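Local coordinates for protein Glp_546_48378_50642 (Giardia intestinalis, PDB 2QVW) that cleaves double-stranded RNA in the RNA interference pathway, releasing small interfering RNAs of 21 to 23 base pairs, at residues V471-E476 with L492-R496; R352-P358 with W540-F546; L73-L77 with L264-P268. All coordinates share one frame; numbering follows the deposited sequence.

Contact 1: residues V471-E476 with L492-R496; sequences VDYACE and LERLR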
loop_
_atom_site.group_PDB
_atom_site.type_symbol
_atom_site.label_atom_id
_atom_site.label_comp_id
_atom_site.label_asym_id
_atom_site.label_seq_id
_atom_site.Cartn_x
_atom_site.Cartn_y
_atom_site.Cartn_z
ATOM N N VAL A 471 8.898 33.126 -23.716
ATOM C CA VAL A 471 9.937 32.735 -22.773
ATOM C C VAL A 471 10.632 33.926 -22.167
ATOM O O VAL A 471 11.004 33.898 -21.002
ATOM C CB VAL A 471 11.021 31.888 -23.439
ATOM C CG1 VAL A 471 12.073 31.510 -22.419
ATOM C CG2 VAL A 471 10.419 30.654 -24.048
ATOM N N ASP A 472 10.829 34.962 -22.975
ATOM C CA ASP A 472 11.501 36.166 -22.519
ATOM C C ASP A 472 10.641 36.938 -21.535
ATOM O O ASP A 472 11.133 37.412 -20.513
ATOM C CB ASP A 472 11.873 37.060 -23.708
ATOM C CG ASP A 472 12.996 36.471 -24.557
ATOM O OD1 ASP A 472 12.719 35.575 -25.384
ATOM O OD2 ASP A 472 14.162 36.899 -24.385
ATOM N N TYR A 473 9.352 37.065 -21.836
ATOM C CA TYR A 473 8.447 37.782 -20.943
ATOM C C TYR A 473 8.256 36.933 -19.712
ATOM O O TYR A 473 7.863 37.433 -18.667
ATOM C CB TYR A 473 7.093 38.016 -21.592
ATOM C CG TYR A 473 6.093 38.678 -20.680
ATOM C CD1 TYR A 473 6.032 40.059 -20.565
ATOM C CD2 TYR A 473 5.202 37.918 -19.930
ATOM C CE1 TYR A 473 5.104 40.667 -19.729
ATOM C CE2 TYR A 473 4.276 38.514 -19.094
ATOM C CZ TYR A 473 4.233 39.885 -19.001
ATOM O OH TYR A 473 3.314 40.477 -18.181
ATOM N N ALA A 474 8.509 35.636 -19.856
ATOM C CA ALA A 474 8.415 34.707 -18.740
ATOM C C ALA A 474 9.820 34.687 -18.158
ATOM O O ALA A 474 10.062 34.157 -17.074
ATOM C CB ALA A 474 8.029 33.319 -19.229
ATOM N N CYS A 475 10.743 35.289 -18.901
ATOM C CA CYS A 475 12.132 35.355 -18.490
ATOM C C CYS A 475 12.357 36.634 -17.728
ATOM O O CYS A 475 13.205 36.692 -16.847
ATOM C CB CYS A 475 13.056 35.326 -19.704
ATOM S SG CYS A 475 14.692 34.690 -19.336
ATOM N N GLU A 476 11.584 37.660 -18.060
ATOM C CA GLU A 476 11.741 38.940 -17.394
ATOM C C GLU A 476 10.574 39.251 -16.460
ATOM O O GLU A 476 10.370 40.396 -16.073
ATOM C CB GLU A 476 11.919 40.061 -18.434
ATOM C CG GLU A 476 12.813 39.703 -19.668
ATOM C CD GLU A 476 14.292 39.423 -19.348
ATOM O OE1 GLU A 476 14.582 38.515 -18.540
ATOM O OE2 GLU A 476 15.168 40.100 -19.926
ATOM N N LEU A 492 14.163 28.333 -16.833
ATOM C CA LEU A 492 14.019 29.343 -17.881
ATOM C C LEU A 492 15.319 29.559 -18.622
ATOM O O LEU A 492 15.321 29.758 -19.831
ATOM C CB LEU A 492 13.540 30.661 -17.285
ATOM C CG LEU A 492 12.201 30.611 -16.544
ATOM C CD1 LEU A 492 11.866 32.004 -16.027
ATOM C CD2 LEU A 492 11.105 30.093 -17.466
ATOM N N GLU A 493 16.429 29.511 -17.899
ATOM C CA GLU A 493 17.723 29.692 -18.533
ATOM C C GLU A 493 17.909 28.617 -19.600
ATOM O O GLU A 493 18.317 28.907 -20.720
ATOM C CB GLU A 493 18.847 29.594 -17.506
ATOM C CG GLU A 493 20.123 30.322 -17.932
ATOM C CD GLU A 493 20.574 29.980 -19.364
ATOM O OE1 GLU A 493 20.854 28.790 -19.639
ATOM O OE2 GLU A 493 20.646 30.905 -20.212
ATOM N N ARG A 494 17.610 27.372 -19.255
ATOM C CA ARG A 494 17.754 26.287 -20.215
ATOM C C ARG A 494 17.001 26.602 -21.501
ATOM O O ARG A 494 17.545 26.478 -22.595
ATOM C CB ARG A 494 17.222 24.982 -19.627
ATOM C CG ARG A 494 17.354 23.798 -20.579
ATOM C CD ARG A 494 18.811 23.478 -20.855
ATOM N NE ARG A 494 19.050 23.026 -22.223
ATOM C CZ ARG A 494 18.516 21.938 -22.771
ATOM N NH1 ARG A 494 17.698 21.167 -22.071
ATOM N NH2 ARG A 494 18.807 21.612 -24.026
ATOM N N LEU A 495 15.746 27.012 -21.362
ATOM C CA LEU A 495 14.924 27.344 -22.516
ATOM C C LEU A 495 15.652 28.264 -23.474
ATOM O O LEU A 495 15.481 28.161 -24.680
ATOM C CB LEU A 495 13.618 28.008 -22.078
ATOM C CG LEU A 495 12.588 27.134 -21.351
ATOM C CD1 LEU A 495 11.331 27.949 -21.092
ATOM C CD2 LEU A 495 12.261 25.915 -22.187
ATOM N N ARG A 496 16.452 29.173 -22.940
ATOM C CA ARG A 496 17.203 30.089 -23.784
ATOM C C ARG A 496 18.096 29.298 -24.713
ATOM O O ARG A 496 18.281 29.668 -25.866
ATOM C CB ARG A 496 18.078 31.025 -22.945
ATOM C CG ARG A 496 17.309 32.049 -22.152
ATOM C CD ARG A 496 18.220 33.173 -21.700
ATOM N NE ARG A 496 17.445 34.387 -21.450
ATOM C CZ ARG A 496 16.606 34.929 -22.332
ATOM N NH1 ARG A 496 16.432 34.366 -23.522
ATOM N NH2 ARG A 496 15.933 36.029 -22.026
#
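Cys-475, in the region following helix 464-473, brings its CA to 6.3 Å from the CA of Leu-492 on helix 486-497, the nearest backbone approach between 471-476 and 492-496. Nearby, Val-471 turns its CG1 branch to Leu-495, 3.8 Å from CB and 3.9 Å from CD1; chi1 of 180° sets CG1 opposite the backbone N and aims it at the second helix. Leu-492 reaches the other way, its CD1 resting against the carbonyl of Ala-474 and the CA of Cys-475. The two segments thus close a helix-loop-helix hairpin, whose buried side is completed by helix 528-542: Met-532 touches Ala-474, Leu-492 and Leu-495, and Leu-539 also meets Leu-495. Polar contacts lie on the more exposed side. Arg-496 runs out extended from CG to NE and forms a salt bridge, NH2 lying 3.1 Å from OD2 of Asp-472. This bond is nearly straight, 166° at the hydrogen. OD2 lies in the guanidinium plane, whereas NH2 approaches from above the carboxylate, the two planes being 58° apart. Cys-475 SG approaches the same guanidinium obliquely, 3.3 Å from NH2, and Glu-476 adds a more distant opposite charge.

Contact 2: residues R352-P358 with W540-F546; sequences RLLCLFP and WLGSPGF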
loop_
_atom_site.group_PDB
_atom_site.type_symbol
_atom_site.label_atom_id
_atom_site.label_comp_id
_atom_site.label_asym_id
_atom_site.label_seq_id
_atom_site.Cartn_x
_atom_site.Cartn_y
_atom_site.Cartn_z
ATOM N N ARG A 352 16.177 12.705 -14.144
ATOM C CA ARG A 352 15.523 13.754 -14.919
ATOM C C ARG A 352 16.235 15.108 -14.930
ATOM O O ARG A 352 16.144 15.841 -15.912
ATOM C CB ARG A 352 14.081 13.915 -14.446
ATOM C CG ARG A 352 13.172 12.783 -14.888
ATOM C CD ARG A 352 13.033 12.773 -16.404
ATOM N NE ARG A 352 14.046 11.971 -17.083
ATOM C CZ ARG A 352 14.423 12.154 -18.349
ATOM N NH1 ARG A 352 13.882 13.119 -19.074
ATOM N NH2 ARG A 352 15.331 11.360 -18.900
ATOM N N LEU A 353 16.942 15.435 -13.852
ATOM C CA LEU A 353 17.681 16.698 -13.779
ATOM C C LEU A 353 18.923 16.622 -14.667
ATOM O O LEU A 353 19.306 17.607 -15.303
ATOM C CB LEU A 353 18.111 17.007 -12.336
ATOM C CG LEU A 353 17.136 17.671 -11.360
ATOM C CD1 LEU A 353 17.748 17.762 -9.989
ATOM C CD2 LEU A 353 16.799 19.048 -11.841
ATOM N N LEU A 354 19.559 15.452 -14.690
ATOM C CA LEU A 354 20.745 15.236 -15.507
ATOM C C LEU A 354 20.419 15.618 -16.944
ATOM O O LEU A 354 21.188 16.319 -17.595
ATOM C CB LEU A 354 21.155 13.764 -15.458
ATOM C CG LEU A 354 22.481 13.348 -14.799
ATOM C CD1 LEU A 354 22.573 13.921 -13.411
ATOM C CD2 LEU A 354 22.572 11.827 -14.740
ATOM N N CYS A 355 19.271 15.147 -17.426
ATOM C CA CYS A 355 18.815 15.426 -18.777
ATOM C C CYS A 355 18.269 16.836 -18.943
ATOM O O CYS A 355 18.395 17.434 -20.010
ATOM C CB CYS A 355 17.737 14.426 -19.186
ATOM S SG CYS A 355 18.345 12.759 -19.459
ATOM N N LEU A 356 17.658 17.377 -17.900
ATOM C CA LEU A 356 17.105 18.721 -18.000
ATOM C C LEU A 356 18.208 19.769 -18.034
ATOM O O LEU A 356 18.032 20.850 -18.586
ATOM C CB LEU A 356 16.173 18.996 -16.829
ATOM C CG LEU A 356 15.492 20.361 -16.840
ATOM C CD1 LEU A 356 14.763 20.578 -18.162
ATOM C CD2 LEU A 356 14.522 20.433 -15.676
ATOM N N PHE A 357 19.342 19.435 -17.425
ATOM C CA PHE A 357 20.514 20.311 -17.373
ATOM C C PHE A 357 21.734 19.436 -17.705
ATOM O O PHE A 357 22.588 19.177 -16.841
ATOM C CB PHE A 357 20.667 20.903 -15.971
ATOM C CG PHE A 357 19.477 21.687 -15.505
ATOM C CD1 PHE A 357 19.206 22.942 -16.036
ATOM C CD2 PHE A 357 18.644 21.183 -14.514
ATOM C CE1 PHE A 357 18.122 23.684 -15.581
ATOM C CE2 PHE A 357 17.562 21.919 -14.058
ATOM C CZ PHE A 357 17.302 23.166 -14.589
ATOM N N PRO A 358 21.825 18.974 -18.968
ATOM C CA PRO A 358 22.907 18.122 -19.464
ATOM C C PRO A 358 24.293 18.724 -19.340
ATOM O O PRO A 358 25.302 18.015 -19.411
ATOM C CB PRO A 358 22.506 17.888 -20.911
ATOM C CG PRO A 358 21.879 19.178 -21.265
ATOM C CD PRO A 358 20.977 19.415 -20.088
ATOM N N TRP A 540 10.952 18.021 -18.752
ATOM C CA TRP A 540 11.320 17.248 -17.572
ATOM C C TRP A 540 11.476 15.800 -17.984
ATOM O O TRP A 540 12.576 15.248 -17.909
ATOM C CB TRP A 540 10.243 17.403 -16.491
ATOM C CG TRP A 540 10.426 16.533 -15.271
ATOM C CD1 TRP A 540 9.707 15.415 -14.954
ATOM C CD2 TRP A 540 11.390 16.700 -14.213
ATOM N NE1 TRP A 540 10.158 14.872 -13.771
ATOM C CE2 TRP A 540 11.190 15.638 -13.294
ATOM C CE3 TRP A 540 12.403 17.640 -13.951
ATOM C CZ2 TRP A 540 11.963 15.489 -12.130
ATOM C CZ3 TRP A 540 13.173 17.493 -12.788
ATOM C CH2 TRP A 540 12.945 16.424 -11.896
ATOM N N LEU A 541 10.388 15.197 -18.453
ATOM C CA LEU A 541 10.431 13.801 -18.867
ATOM C C LEU A 541 10.776 13.598 -20.327
ATOM O O LEU A 541 10.727 12.480 -20.830
ATOM C CB LEU A 541 9.096 13.115 -18.585
ATOM C CG LEU A 541 7.968 13.853 -17.858
ATOM C CD1 LEU A 541 7.217 14.751 -18.823
ATOM C CD2 LEU A 541 7.016 12.824 -17.279
ATOM N N GLY A 542 11.147 14.672 -21.004
ATOM C CA GLY A 542 11.471 14.560 -22.415
ATOM C C GLY A 542 12.942 14.522 -22.788
ATOM O O GLY A 542 13.336 13.710 -23.628
ATOM N N SER A 543 13.747 15.387 -22.177
ATOM C CA SER A 543 15.164 15.447 -22.494
ATOM C C SER A 543 15.834 14.073 -22.615
ATOM O O SER A 543 15.712 13.201 -21.736
ATOM C CB SER A 543 15.886 16.326 -21.471
ATOM O OG SER A 543 15.406 17.664 -21.574
ATOM N N PRO A 544 16.547 13.862 -23.732
ATOM C CA PRO A 544 17.286 12.656 -24.130
ATOM C C PRO A 544 18.502 12.228 -23.310
ATOM O O PRO A 544 18.598 11.059 -22.934
ATOM C CB PRO A 544 17.650 12.945 -25.589
ATOM C CG PRO A 544 17.854 14.424 -25.573
ATOM C CD PRO A 544 16.676 14.905 -24.765
ATOM N N GLY A 545 19.426 13.151 -23.051
ATOM C CA GLY A 545 20.612 12.790 -22.295
ATOM C C GLY A 545 21.437 13.941 -21.750
ATOM O O GLY A 545 20.975 15.077 -21.703
ATOM N N PHE A 546 22.671 13.654 -21.351
ATOM C CA PHE A 546 23.534 14.677 -20.781
ATOM C C PHE A 546 24.941 14.625 -21.345
ATOM O O PHE A 546 25.304 13.678 -22.051
ATOM C CB PHE A 546 23.583 14.503 -19.268
ATOM C CG PHE A 546 23.919 13.100 -18.835
ATOM C CD1 PHE A 546 25.244 12.709 -18.663
ATOM C CD2 PHE A 546 22.910 12.148 -18.652
ATOM C CE1 PHE A 546 25.563 11.392 -18.319
ATOM C CE2 PHE A 546 23.220 10.828 -18.307
ATOM C CZ PHE A 546 24.546 10.452 -18.143
#
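Arg-352 and Trp-540 join the end of helix 330-356, the long helix of the first RNase III domain, to the link from helix 528-542 to strand 545-547. The arginine illustrates how one long side chain can serve an apolar and a polar surface in turn. Its CB lies over the six-membered ring of Trp-540 in a CH-pi contact, 3.5 Å from the centroid and 14° off the normal. CG continues across the same indole toward CE2 and NE1. Bends at chi2 and chi3 then carry CD past the tryptophan carbonyl and stand the guanidinium nearly perpendicular to the indole plane. At the tip, NH1 donates to Trp-540 O at 2.8 Å and to Ser-543 O at 3.2 Å. The latter bond lies in the carbonyl plane, on a lone pair, while NH2 adds a weak one to the same oxygen; the carbonyls of Trp-540 and Ser-543 together hold the group's rotation. At its edge the indole ring meets Leu-356 CD2, 3.9 Å from CE3. Ser-543 packs CB on Cys-355 CB and turns its OG to Leu-539 O, its hydrogen-bond partner one helical turn back.

Farther along, Pro-358, part of a manganese site seen in the crystal, also hydrogen-bonds through its backbone to Tyr-547. Its CB comes 3.9 Å from Phe-546 CB. Leu-354, which also touches Leu-652 and Leu-653 of helix 648-669, lays CD2 over one face of the Phe-546 ring, 4.1 Å from the centroid.

Contact 3: residues L73-L77 with L264-P268; sequences LFQLL and LQFLP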
loop_
_atom_site.group_PDB
_atom_site.type_symbol
_atom_site.label_atom_id
_atom_site.label_comp_id
_atom_site.label_asym_id
_atom_site.label_seq_id
_atom_site.Cartn_x
_atom_site.Cartn_y
_atom_site.Cartn_z
ATOM N N LEU A 73 -27.909 -17.583 12.496
ATOM C CA LEU A 73 -26.856 -16.731 13.053
ATOM C C LEU A 73 -27.415 -15.480 13.713
ATOM O O LEU A 73 -27.127 -15.199 14.872
ATOM C CB LEU A 73 -25.877 -16.315 11.958
ATOM C CG LEU A 73 -25.186 -17.430 11.162
ATOM C CD1 LEU A 73 -24.510 -16.826 9.935
ATOM C CD2 LEU A 73 -24.185 -18.170 12.038
ATOM N N PHE A 74 -28.209 -14.725 12.965
ATOM C CA PHE A 74 -28.806 -13.504 13.481
ATOM C C PHE A 74 -29.576 -13.747 14.775
ATOM O O PHE A 74 -29.707 -12.848 15.616
ATOM C CB PHE A 74 -29.726 -12.900 12.421
ATOM C CG PHE A 74 -28.988 -12.293 11.270
ATOM C CD1 PHE A 74 -29.347 -12.589 9.961
ATOM C CD2 PHE A 74 -27.928 -11.415 11.500
ATOM C CE1 PHE A 74 -28.663 -12.020 8.893
ATOM C CE2 PHE A 74 -27.235 -10.839 10.438
ATOM C CZ PHE A 74 -27.606 -11.144 9.128
ATOM N N GLN A 75 -30.079 -14.964 14.937
ATOM C CA GLN A 75 -30.821 -15.298 16.134
ATOM C C GLN A 75 -29.883 -15.639 17.272
ATOM O O GLN A 75 -30.142 -15.301 18.418
ATOM C CB GLN A 75 -31.754 -16.460 15.864
ATOM C CG GLN A 75 -32.745 -16.674 16.964
ATOM C CD GLN A 75 -33.970 -17.405 16.482
ATOM O OE1 GLN A 75 -33.885 -18.525 15.983
ATOM N NE2 GLN A 75 -35.123 -16.770 16.620
ATOM N N LEU A 76 -28.787 -16.310 16.961
ATOM C CA LEU A 76 -27.808 -16.650 17.979
ATOM C C LEU A 76 -27.099 -15.380 18.465
ATOM O O LEU A 76 -26.534 -15.353 19.556
ATOM C CB LEU A 76 -26.777 -17.631 17.416
ATOM C CG LEU A 76 -27.320 -18.974 16.923
ATOM C CD1 LEU A 76 -26.183 -19.807 16.405
ATOM C CD2 LEU A 76 -28.027 -19.702 18.050
ATOM N N LEU A 77 -27.128 -14.333 17.646
ATOM C CA LEU A 77 -26.492 -13.068 17.988
ATOM C C LEU A 77 -27.385 -12.228 18.889
ATOM O O LEU A 77 -26.907 -11.333 19.589
ATOM C CB LEU A 77 -26.141 -12.279 16.719
ATOM C CG LEU A 77 -24.847 -12.659 15.978
ATOM C CD1 LEU A 77 -24.847 -12.022 14.611
ATOM C CD2 LEU A 77 -23.620 -12.211 16.776
ATOM N N LEU A 264 -18.627 -16.361 16.267
ATOM C CA LEU A 264 -19.715 -15.733 15.531
ATOM C C LEU A 264 -20.082 -14.382 16.104
ATOM O O LEU A 264 -20.797 -13.609 15.484
ATOM C CB LEU A 264 -20.932 -16.672 15.542
ATOM C CG LEU A 264 -22.342 -16.112 15.709
ATOM C CD1 LEU A 264 -22.950 -15.833 14.358
ATOM C CD2 LEU A 264 -23.183 -17.121 16.472
ATOM N N GLN A 265 -19.603 -14.095 17.300
ATOM C CA GLN A 265 -19.900 -12.809 17.901
ATOM C C GLN A 265 -19.002 -11.742 17.257
ATOM O O GLN A 265 -19.138 -10.552 17.507
ATOM C CB GLN A 265 -19.649 -12.876 19.403
ATOM C CG GLN A 265 -20.410 -13.976 20.124
ATOM C CD GLN A 265 -21.894 -13.903 19.883
ATOM O OE1 GLN A 265 -22.515 -12.851 20.047
ATOM N NE2 GLN A 265 -22.480 -15.025 19.499
ATOM N N PHE A 266 -18.083 -12.183 16.410
ATOM C CA PHE A 266 -17.177 -11.269 15.742
ATOM C C PHE A 266 -17.483 -11.155 14.263
ATOM O O PHE A 266 -16.588 -10.903 13.469
ATOM C CB PHE A 266 -15.731 -11.728 15.902
ATOM C CG PHE A 266 -15.229 -11.679 17.314
ATOM C CD1 PHE A 266 -15.234 -12.823 18.112
ATOM C CD2 PHE A 266 -14.743 -10.493 17.846
ATOM C CE1 PHE A 266 -14.761 -12.787 19.425
ATOM C CE2 PHE A 266 -14.269 -10.444 19.151
ATOM C CZ PHE A 266 -14.278 -11.595 19.945
ATOM N N LEU A 267 -18.737 -11.367 13.887
ATOM C CA LEU A 267 -19.110 -11.248 12.489
ATOM C C LEU A 267 -19.699 -9.872 12.224
ATOM O O LEU A 267 -19.517 -9.309 11.138
ATOM C CB LEU A 267 -20.103 -12.336 12.083
ATOM C CG LEU A 267 -19.514 -13.732 11.937
ATOM C CD1 LEU A 267 -20.556 -14.634 11.317
ATOM C CD2 LEU A 267 -18.267 -13.693 11.073
ATOM N N PRO A 268 -20.428 -9.308 13.204
ATOM C CA PRO A 268 -20.973 -7.983 12.928
ATOM C C PRO A 268 -19.782 -7.100 12.533
ATOM O O PRO A 268 -19.862 -6.292 11.598
ATOM C CB PRO A 268 -21.573 -7.586 14.269
ATOM C CG PRO A 268 -21.980 -8.896 14.855
ATOM C CD PRO A 268 -20.795 -9.754 14.559
#
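The carboxamide of Gln-265 is the flat group that meets the opposite segment, and Leu-77 CD2 approaches it obliquely on the oxygen side, 3.5 Å from OE1 and 4.1 Å from NE2. A bend at chi2 (-55°) swings the amide toward the helix, alongside Leu-77, and the two side chains slide past each other in opposite directions. At the nitrogen end, NE2 looks toward Leu-76 O but stays too distant to bond with it. The ring of Pro-268 presents its CG to the same leucine methyl.

In the fold, this contact seats the C-terminal part of helix 60-77, in the N-terminal domain, against a type I beta turn from Leu-264 to Leu-267. That turn leads from helix 260-264 into helix 267-284, consistent with the connector helix that joins the PAZ and RNase III modules in Dicer. The turn is closed by a weak bond from Leu-267 N to Leu-264 O, and this carbonyl oxygen also lies 3.4 Å from Leu-77 CD2.

Leu-264 is the central side chain of the apolar part, dividing its two methyls among three leucines spaced along one side of the helix. CD1 enters between Leu-73 and Leu-77, 4.0 Å from CG of Leu-77. CD2 goes instead to Leu-76, whose side chain crosses it at about a right angle, with CB at 3.8 Å. Aromatic residues border the patch: Trp-21 of strand 18-25 touches Leu-73 and Leu-264, while Trp-85 of helix 85-90 touches Leu-73, Leu-77 and Leu-267. Among the side-chain carbons of the cluster, the closest approach across the contact is from Leu-73 CD2 to Leu-264 CD1, 3.5 Å.

Overall arrangement
Contacts 1 and 2 are neighbours, their centres about 17 Å apart, and both touch helix 528-542: contact 2 includes its C-terminal part, while Met-532 and Leu-539 lie against contact 1. Arg-494, from the second helix of contact 1, lies against the Leu-356 carbonyl, so the two contacts touch. Contact 3 lies on the opposite side of the chain's centre, about 61 Å from contact 2 between centres, and joins different elements. Chemistry follows burial. Contact 1, partly exposed, pairs its charges at the exposed side; contact 2, buried, spends its arginine on backbone carbonyls and indole; contact 3, also buried, relies on aliphatic packing without a hydrogen bond across it.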